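Local coordinates for cyanuric acid amidohydrolase (PDB 4NQ3), which hydrolyses cyanuric acid, opening its s-triazine ring to give carboxybiuret, which decarboxylates spontaneously to biuret, a step of atrazine degradation, at the interface of chains A and B and the interface of chains A and C. Residues are numbered along the deposited sequence; one frame, centred on the assembly and turned at random. Chains: chain A/B/C, Cyanuric acid amidohydrolase.

Contacts 1 and 3 belong to the two-fold interface of chains A and B; their C-alpha centres are about 8 Å apart, and both use A:Phe54 of helix 51-67. Contact 2 joins chain A to chain C, with its centre about 18 Å from that of contact 1 and 14 Å from that of contact 3. In chain A a short stretch, residues 44 to 57, takes part in both interfaces of the homotetramer. That stretch also holds A:Gly45 and the substrate-binding A:Arg52, and all three centres lie 12 to 17 Å from A:Lys156 and A:Ser226, so assembly may steady this wall of the active site.

Contact 1: the interface of chains A and B. Residues chain A 50, 53-54, 57; chain B 15, 54, 57-58.
A:Phe54 and B:Phe54 run antiparallel alongside each other where helix 51-67 of each subunit meets its symmetry mate, a two-fold helix pair in the tetramer of this cyclic amide hydrolase. The apolar contacts centre on these rings. A:Phe54 N lies 3.6 Å above the plane of the B:Phe54 ring, over its centre, while CB of B:Asp15 covers the opposite face near the rim. With CG anti to the backbone N (chi1 -165°), B:Phe54 points toward the partner helix, and its CZ comes to 3.5 Å from the carbonyl carbon of A:Gly53, where there is no side chain to obstruct it. At the ring edge the amide carbon CD of A:Gln57 lies in plane, 3.5 Å from B:Phe54 CE1, with amide and ring planes 73° apart.

The polar contacts begin at the same amide. As modelled, A:Gln57 NE2 donates to the hydroxyl OG of B:Ser58 at 3.2 Å, and OG lies in the amide plane. That hydroxyl is itself anchored, B:Ser58 OG donating to B:Phe54 O at 2.9 Å. The 2.8 Å approach of A:Gln57 OE1 to B:Gln57 OE1 sets two acceptors together and is doubtful, leaving the amide orientations at the two-fold uncertain.

Contact 2: the interface of chains A and C. Residues chain A 44, 46, 48, 308, 311; chain C 304-306.
A:Asn48 meets the loop of C:Asp304 to C:Asp306 with both ends of its amide, in a loop-to-loop contact between subunits of the homotetramer. Its OD1 accepts the backbone N-H of C:Ser305 at 3.1 Å, from a donor 53° out of the carbonyl plane. The opposite face of that plane receives A:Asn44 ND2, 3.0 Å from the same A:Asn48 OD1. Two donors thus grip the oxygen from opposite faces, neither on a lone pair, which may limit the turning of the amide. At the other end A:Asn48 ND2 makes a weak hydrogen bond of 2.9 Å to the carboxylate OD1 of C:Asp304. Placing CG between the backbone N and the carbonyl carbon (chi1 59°) is what directs the amide at the loop. With an alanine in place of A:Asn48, the C:Ser305 N-H and A:Asn44 ND2 would probably lose their shared acceptor, and the C:Asp304 carboxylate its amide donor.

C:Ser305 packs its CB beside CB of A:Cys46. On the same loop C:Asp304 OD1 also accepts from C:Asp306 N at 3.0 Å, an Asx turn that probably shapes the loop. C:Asp306 is poorly ordered, and its hydrogen bond from A:Asn44 ND2 is weak. The supporting amide is tied within its own chain, A:Cys46 N donating to A:Asn44 OD1 at 2.8 Å. Behind A:Asn44 stands A:Arg311: CB of the asparagine sits 3.4 Å above the plane of the guanidinium, offset toward its rim.

Contact 3: the interface of chains A and B. Residues chain A 14, 42, 51, 54; chain B 50.
B:Phe50 lays one face of its ring against A:Pro14, a CH-pi contact at the two-fold A-B interface in the tetramer of this cyclic amide hydrolase. CD of the proline stands over the face, 3.8 Å from the ring centroid and displaced toward the rim at CE1. The two side chains cross at about a right angle, and CG of A:Pro14 lies nearly over the ring centre.

The remaining contacts follow the rim. A:Glu42 lies on the proline's side of the ring plane but beyond the edge, its CB 3.8 Å from B:Phe50 CE2. Its carboxylate OE1 is 3.7 Å from B:Phe50 CZ, with the carboxylate turned 50° from the ring plane; a negative oxygen may be favoured near the C-H edge of the ring. At the root of the ring, A:Phe54 CD2 reaches B:Phe50 CB at 4.0 Å. CB of A:Ser51 fills in near CD2 of B:Phe50, again on the proline's side.

The next shell backs these groups. CB of A:Ser51, the first residue of helix 51-67, lies 3.7 Å from A:Pro14 CG, behind the proline within chain A. A:Pro14 itself is in the loop between strand 2-10 and helix 18-25, and A:Glu42 directly follows strand 34-41. On chain B, CG of B:Phe50 is anti to the carbonyl carbon (chi1 -56°), which projects the ring from just ahead of its own helix 51-67 toward A:Pro14.

Contact 1: the interface of chains A and B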
ATOM      1  N   PHE A  50      -0.282  -6.450  13.335  1.00 17.59           N
ATOM      2  CA  PHE A  50      -0.119  -6.583  14.775  1.00 30.92           C
ATOM      3  C   PHE A  50      -1.350  -6.107  15.526  1.00 31.90           C
ATOM      4  O   PHE A  50      -1.372  -6.133  16.764  1.00 27.11           O
ATOM      5  CB  PHE A  50       1.131  -5.833  15.240  1.00 25.00           C
ATOM      6  CG  PHE A  50       2.350  -6.276  14.530  1.00 26.58           C
ATOM      7  CD1 PHE A  50       2.971  -7.481  14.882  1.00 24.39           C
ATOM      8  CD2 PHE A  50       2.835  -5.551  13.442  1.00 24.60           C
ATOM      9  CE1 PHE A  50       4.092  -7.932  14.182  1.00 23.54           C
ATOM     10  CE2 PHE A  50       3.963  -5.996  12.738  1.00 22.68           C
ATOM     11  CZ  PHE A  50       4.582  -7.183  13.098  1.00 18.00           C
ATOM     12  N   GLY A  53      -2.500  -9.372  17.422  1.00 20.41           N
ATOM     13  CA  GLY A  53      -1.801  -9.690  18.650  1.00 18.67           C
ATOM     14  C   GLY A  53      -2.095  -8.685  19.741  1.00 21.37           C
ATOM     15  O   GLY A  53      -2.252  -9.057  20.916  1.00 24.33           O
ATOM     16  N   PHE A  54      -2.221  -7.425  19.342  1.00 14.46           N
ATOM     17  CA  PHE A  54      -2.582  -6.344  20.254  1.00 24.41           C
ATOM     18  C   PHE A  54      -3.954  -6.599  20.905  1.00 24.88           C
ATOM     19  O   PHE A  54      -4.101  -6.467  22.118  1.00 29.36           O
ATOM     20  CB  PHE A  54      -2.568  -5.010  19.489  1.00 15.48           C
ATOM     21  CG  PHE A  54      -2.562  -3.797  20.360  1.00 15.92           C
ATOM     22  CD1 PHE A  54      -2.334  -3.894  21.723  1.00 21.67           C
ATOM     23  CD2 PHE A  54      -2.761  -2.548  19.819  1.00 16.87           C
ATOM     24  CE1 PHE A  54      -2.317  -2.760  22.532  1.00 16.14           C
ATOM     25  CE2 PHE A  54      -2.740  -1.421  20.630  1.00 20.38           C
ATOM     26  CZ  PHE A  54      -2.527  -1.533  21.983  1.00 17.05           C
ATOM     27  N   GLN A  57      -3.628  -9.680  23.379  1.00 24.58           N
ATOM     28  CA  GLN A  57      -2.995  -9.293  24.631  1.00 13.44           C
ATOM     29  C   GLN A  57      -3.975  -8.553  25.497  1.00 18.82           C
ATOM     30  O   GLN A  57      -4.076  -8.802  26.686  1.00 23.03           O
ATOM     31  CB  GLN A  57      -1.773  -8.425  24.362  1.00 13.71           C
ATOM     32  CG  GLN A  57      -0.836  -8.292  25.525  1.00 17.26           C
ATOM     33  CD  GLN A  57       0.416  -7.524  25.160  1.00 26.40           C
ATOM     34  OE1 GLN A  57       0.359  -6.335  24.776  1.00 18.73           O
ATOM     35  NE2 GLN A  57       1.566  -8.187  25.307  1.00 32.08           N
TER
ATOM     36  N   ASP B  15       5.867  -6.679  20.455  1.00 16.69           N
ATOM     37  CA  ASP B  15       5.610  -7.095  21.817  1.00 16.18           C
ATOM     38  C   ASP B  15       6.734  -7.910  22.409  1.00 27.52           C
ATOM     39  O   ASP B  15       6.545  -8.528  23.452  1.00 32.43           O
ATOM     40  CB  ASP B  15       4.329  -7.917  21.898  1.00 35.23           C
ATOM     41  CG  ASP B  15       4.386  -9.190  21.062  1.00 37.56           C
ATOM     42  OD1 ASP B  15       5.121  -9.238  20.056  1.00 34.64           O
ATOM     43  OD2 ASP B  15       3.713 -10.168  21.439  1.00 49.24           O
ATOM     44  N   PHE B  54       0.970  -1.431  20.765  1.00 14.46           N
ATOM     45  CA  PHE B  54       1.290  -2.800  21.157  1.00 24.41           C
ATOM     46  C   PHE B  54       2.617  -2.862  21.936  1.00 24.88           C
ATOM     47  O   PHE B  54       2.694  -3.493  22.987  1.00 29.36           O
ATOM     48  CB  PHE B  54       1.339  -3.688  19.903  1.00 15.48           C
ATOM     49  CG  PHE B  54       1.297  -5.155  20.180  1.00 15.92           C
ATOM     50  CD1 PHE B  54       0.987  -5.638  21.442  1.00 21.67           C
ATOM     51  CD2 PHE B  54       1.544  -6.063  19.177  1.00 16.87           C
ATOM     52  CE1 PHE B  54       0.938  -7.007  21.696  1.00 16.14           C
ATOM     53  CE2 PHE B  54       1.490  -7.427  19.436  1.00 20.38           C
ATOM     54  CZ  PHE B  54       1.196  -7.891  20.695  1.00 17.05           C
ATOM     55  N   GLN B  57       2.105  -1.102  25.452  1.00 24.58           N
ATOM     56  CA  GLN B  57       1.403  -1.972  26.384  1.00 13.44           C
ATOM     57  C   GLN B  57       2.340  -3.021  26.916  1.00 18.82           C
ATOM     58  O   GLN B  57       2.367  -3.297  28.103  1.00 23.03           O
ATOM     59  CB  GLN B  57       0.211  -2.631  25.703  1.00 13.71           C
ATOM     60  CG  GLN B  57      -0.791  -3.228  26.644  1.00 17.26           C
ATOM     61  CD  GLN B  57      -2.009  -3.755  25.917  1.00 26.40           C
ATOM     62  OE1 GLN B  57      -1.914  -4.672  25.072  1.00 18.73           O
ATOM     63  NE2 GLN B  57      -3.175  -3.200  26.260  1.00 32.08           N
ATOM     64  N   SER B  58       3.129  -3.598  26.026  1.00 19.58           N
ATOM     65  CA  SER B  58       4.032  -4.662  26.414  1.00 21.53           C
ATOM     66  C   SER B  58       5.094  -4.158  27.352  1.00 23.72           C
ATOM     67  O   SER B  58       5.443  -4.832  28.334  1.00 24.19           O
ATOM     68  CB  SER B  58       4.667  -5.275  25.187  1.00 16.08           C
ATOM     69  OG  SER B  58       3.642  -5.865  24.416  1.00 21.34           O
TER

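Contact 2: the interface of chains A and C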
ATOM      1  N   ASN A  44      -3.969  -5.127   8.528  1.00 23.80           N
ATOM      2  CA  ASN A  44      -4.112  -5.406   7.098  1.00 23.56           C
ATOM      3  C   ASN A  44      -4.536  -6.831   6.822  1.00 30.57           C
ATOM      4  O   ASN A  44      -4.785  -7.195   5.665  1.00 44.12           O
ATOM      5  CB  ASN A  44      -2.828  -5.069   6.325  1.00 24.44           C
ATOM      6  CG  ASN A  44      -1.625  -5.874   6.762  1.00 31.60           C
ATOM      7  OD1 ASN A  44      -1.741  -6.902   7.425  1.00 32.20           O
ATOM      8  ND2 ASN A  44      -0.447  -5.411   6.365  1.00 31.19           N
ATOM      9  N   CYS A  46      -2.793  -9.487   6.966  1.00 21.24           N
ATOM     10  CA  CYS A  46      -1.821 -10.348   6.310  1.00 21.44           C
ATOM     11  C   CYS A  46      -0.674 -10.705   7.249  1.00 33.57           C
ATOM     12  O   CYS A  46      -0.916 -11.059   8.417  1.00 29.32           O
ATOM     13  CB  CYS A  46      -1.320  -9.697   5.024  1.00 36.28           C
ATOM     14  SG  CYS A  46      -2.716  -9.389   3.850  1.00 33.99           S
ATOM     15  N   ASN A  48       2.293  -8.997   8.446  1.00 20.03           N
ATOM     16  CA  ASN A  48       2.650  -7.963   9.424  1.00 19.76           C
ATOM     17  C   ASN A  48       1.444  -7.182   9.903  1.00 23.59           C
ATOM     18  O   ASN A  48       1.344  -5.975   9.709  1.00 29.41           O
ATOM     19  CB  ASN A  48       3.662  -7.013   8.812  1.00 20.86           C
ATOM     20  CG  ASN A  48       3.129  -6.323   7.552  1.00 31.14           C
ATOM     21  OD1 ASN A  48       2.190  -6.802   6.898  1.00 31.19           O
ATOM     22  ND2 ASN A  48       3.771  -5.236   7.173  1.00 32.23           N
ATOM     23  N   SER A 308      -2.668  -6.470  -1.481  1.00 34.80           N
ATOM     24  CA  SER A 308      -2.677  -7.941  -1.405  1.00 35.32           C
ATOM     25  C   SER A 308      -4.085  -8.535  -1.661  1.00 34.15           C
ATOM     26  O   SER A 308      -5.078  -8.017  -1.155  1.00 40.13           O
ATOM     27  CB  SER A 308      -2.134  -8.366  -0.031  1.00 34.73           C
ATOM     28  OG  SER A 308      -2.399  -9.721   0.222  1.00 38.35           O
ATOM     29  N   ARG A 311      -7.056  -8.718   0.746  1.00 31.42           N
ATOM     30  CA  ARG A 311      -7.474  -7.367   1.081  1.00 29.64           C
ATOM     31  C   ARG A 311      -8.604  -6.906   0.137  1.00 30.87           C
ATOM     32  O   ARG A 311      -9.633  -6.373   0.601  1.00 27.85           O
ATOM     33  CB  ARG A 311      -6.273  -6.429   1.010  1.00 32.43           C
ATOM     34  CG  ARG A 311      -6.203  -5.396   2.092  1.00 33.06           C
ATOM     35  CD  ARG A 311      -4.889  -5.487   2.826  1.00 33.32           C
ATOM     36  NE  ARG A 311      -4.435  -4.182   3.331  1.00 37.84           N
ATOM     37  CZ  ARG A 311      -5.165  -3.344   4.069  1.00 34.89           C
ATOM     38  NH1 ARG A 311      -6.422  -3.631   4.393  1.00 28.00           N
ATOM     39  NH2 ARG A 311      -4.636  -2.197   4.478  1.00 47.45           N
TER
ATOM     40  N   ASP C 304       6.544  -7.953   4.846  1.00 48.20           N
ATOM     41  CA  ASP C 304       5.705  -6.754   4.734  1.00 39.88           C
ATOM     42  C   ASP C 304       4.681  -6.893   3.617  1.00 38.39           C
ATOM     43  O   ASP C 304       5.037  -6.866   2.432  1.00 43.11           O
ATOM     44  CB  ASP C 304       6.572  -5.519   4.483  1.00 37.10           C
ATOM     45  CG  ASP C 304       5.813  -4.204   4.677  1.00 36.25           C
ATOM     46  OD1 ASP C 304       4.556  -4.206   4.624  1.00 34.42           O
ATOM     47  OD2 ASP C 304       6.480  -3.152   4.873  1.00 34.99           O
ATOM     48  N   SER C 305       3.412  -7.003   4.011  1.00 35.77           N
ATOM     49  CA  SER C 305       2.293  -7.193   3.090  1.00 34.93           C
ATOM     50  C   SER C 305       1.730  -5.903   2.455  1.00 38.75           C
ATOM     51  O   SER C 305       0.883  -5.967   1.568  1.00 48.72           O
ATOM     52  CB  SER C 305       1.155  -7.908   3.835  1.00 36.76           C
ATOM     53  OG  SER C 305       1.561  -9.155   4.393  1.00 41.59           O
ATOM     54  N   ASP C 306       2.191  -4.739   2.895  1.00 40.31           N
ATOM     55  CA  ASP C 306       1.711  -3.465   2.344  1.00 45.31           C
ATOM     56  C   ASP C 306       2.608  -3.026   1.217  1.00 41.06           C
ATOM     57  O   ASP C 306       2.151  -2.657   0.148  1.00 51.92           O
ATOM     58  CB  ASP C 306       1.664  -2.358   3.413  1.00 60.95           C
ATOM     59  CG  ASP C 306       0.635  -2.624   4.516  1.00 69.44           C
ATOM     60  OD1 ASP C 306      -0.528  -2.974   4.195  1.00 73.29           O
ATOM     61  OD2 ASP C 306       0.994  -2.462   5.708  1.00 68.31           O
TER

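Contact 3: the interface of chains A and B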
ATOM      1  N   PRO A  14      -7.920  -1.747  18.406  1.00 23.70           N
ATOM      2  CA  PRO A  14      -7.705  -3.162  18.709  1.00 23.01           C
ATOM      3  C   PRO A  14      -7.637  -3.436  20.210  1.00 25.86           C
ATOM      4  O   PRO A  14      -8.051  -4.499  20.662  1.00 32.22           O
ATOM      5  CB  PRO A  14      -6.368  -3.449  18.044  1.00 17.05           C
ATOM      6  CG  PRO A  14      -6.313  -2.482  16.915  1.00 18.27           C
ATOM      7  CD  PRO A  14      -6.914  -1.236  17.466  1.00 19.02           C
ATOM      8  N   GLU A  42      -8.442  -3.819  12.961  1.00 27.22           N
ATOM      9  CA  GLU A  42      -8.111  -2.846  11.897  1.00 27.38           C
ATOM     10  C   GLU A  42      -6.814  -3.057  11.130  1.00 23.54           C
ATOM     11  O   GLU A  42      -6.458  -2.204  10.321  1.00 31.88           O
ATOM     12  CB  GLU A  42      -8.019  -1.435  12.484  1.00 29.79           C
ATOM     13  CG  GLU A  42      -9.315  -0.869  12.949  1.00 40.96           C
ATOM     14  CD  GLU A  42      -9.178  -0.082  14.243  1.00 48.55           C
ATOM     15  OE1 GLU A  42      -9.167   1.191  14.189  1.00 41.17           O
ATOM     16  OE2 GLU A  42      -9.107  -0.753  15.309  1.00 55.49           O
ATOM     17  N   SER A  51      -2.385  -5.697  14.797  1.00 17.10           N
ATOM     18  CA  SER A  51      -3.602  -5.347  15.488  1.00 16.94           C
ATOM     19  C   SER A  51      -4.181  -6.618  16.126  1.00 20.88           C
ATOM     20  O   SER A  51      -4.786  -6.557  17.189  1.00 20.64           O
ATOM     21  CB  SER A  51      -4.590  -4.684  14.539  1.00 18.54           C
ATOM     22  OG  SER A  51      -5.151  -5.623  13.642  1.00 20.09           O
ATOM     23  N   PHE A  54      -2.221  -7.425  19.342  1.00 14.46           N
ATOM     24  CA  PHE A  54      -2.582  -6.344  20.254  1.00 24.41           C
ATOM     25  C   PHE A  54      -3.954  -6.599  20.905  1.00 24.88           C
ATOM     26  O   PHE A  54      -4.101  -6.467  22.118  1.00 29.36           O
ATOM     27  CB  PHE A  54      -2.568  -5.010  19.489  1.00 15.48           C
ATOM     28  CG  PHE A  54      -2.562  -3.797  20.360  1.00 15.92           C
ATOM     29  CD1 PHE A  54      -2.334  -3.894  21.723  1.00 21.67           C
ATOM     30  CD2 PHE A  54      -2.761  -2.548  19.819  1.00 16.87           C
ATOM     31  CE1 PHE A  54      -2.317  -2.760  22.532  1.00 16.14           C
ATOM     32  CE2 PHE A  54      -2.740  -1.421  20.630  1.00 20.38           C
ATOM     33  CZ  PHE A  54      -2.527  -1.533  21.983  1.00 17.05           C
TER
ATOM     34  N   PHE B  50      -0.596   0.237  14.802  1.00 17.59           N
ATOM     35  CA  PHE B  50      -0.846  -0.246  16.152  1.00 30.92           C
ATOM     36  C   PHE B  50       0.345  -1.010  16.704  1.00 31.90           C
ATOM     37  O   PHE B  50       0.293  -1.508  17.837  1.00 27.11           O
ATOM     38  CB  PHE B  50      -2.111  -1.105  16.183  1.00 25.00           C
ATOM     39  CG  PHE B  50      -3.292  -0.389  15.654  1.00 26.58           C
ATOM     40  CD1 PHE B  50      -3.948   0.564  16.442  1.00 24.39           C
ATOM     41  CD2 PHE B  50      -3.702  -0.583  14.335  1.00 24.60           C
ATOM     42  CE1 PHE B  50      -5.031   1.283  15.932  1.00 23.54           C
ATOM     43  CE2 PHE B  50      -4.792   0.132  13.818  1.00 22.68           C
ATOM     44  CZ  PHE B  50      -5.446   1.065  14.607  1.00 18.00           C
TER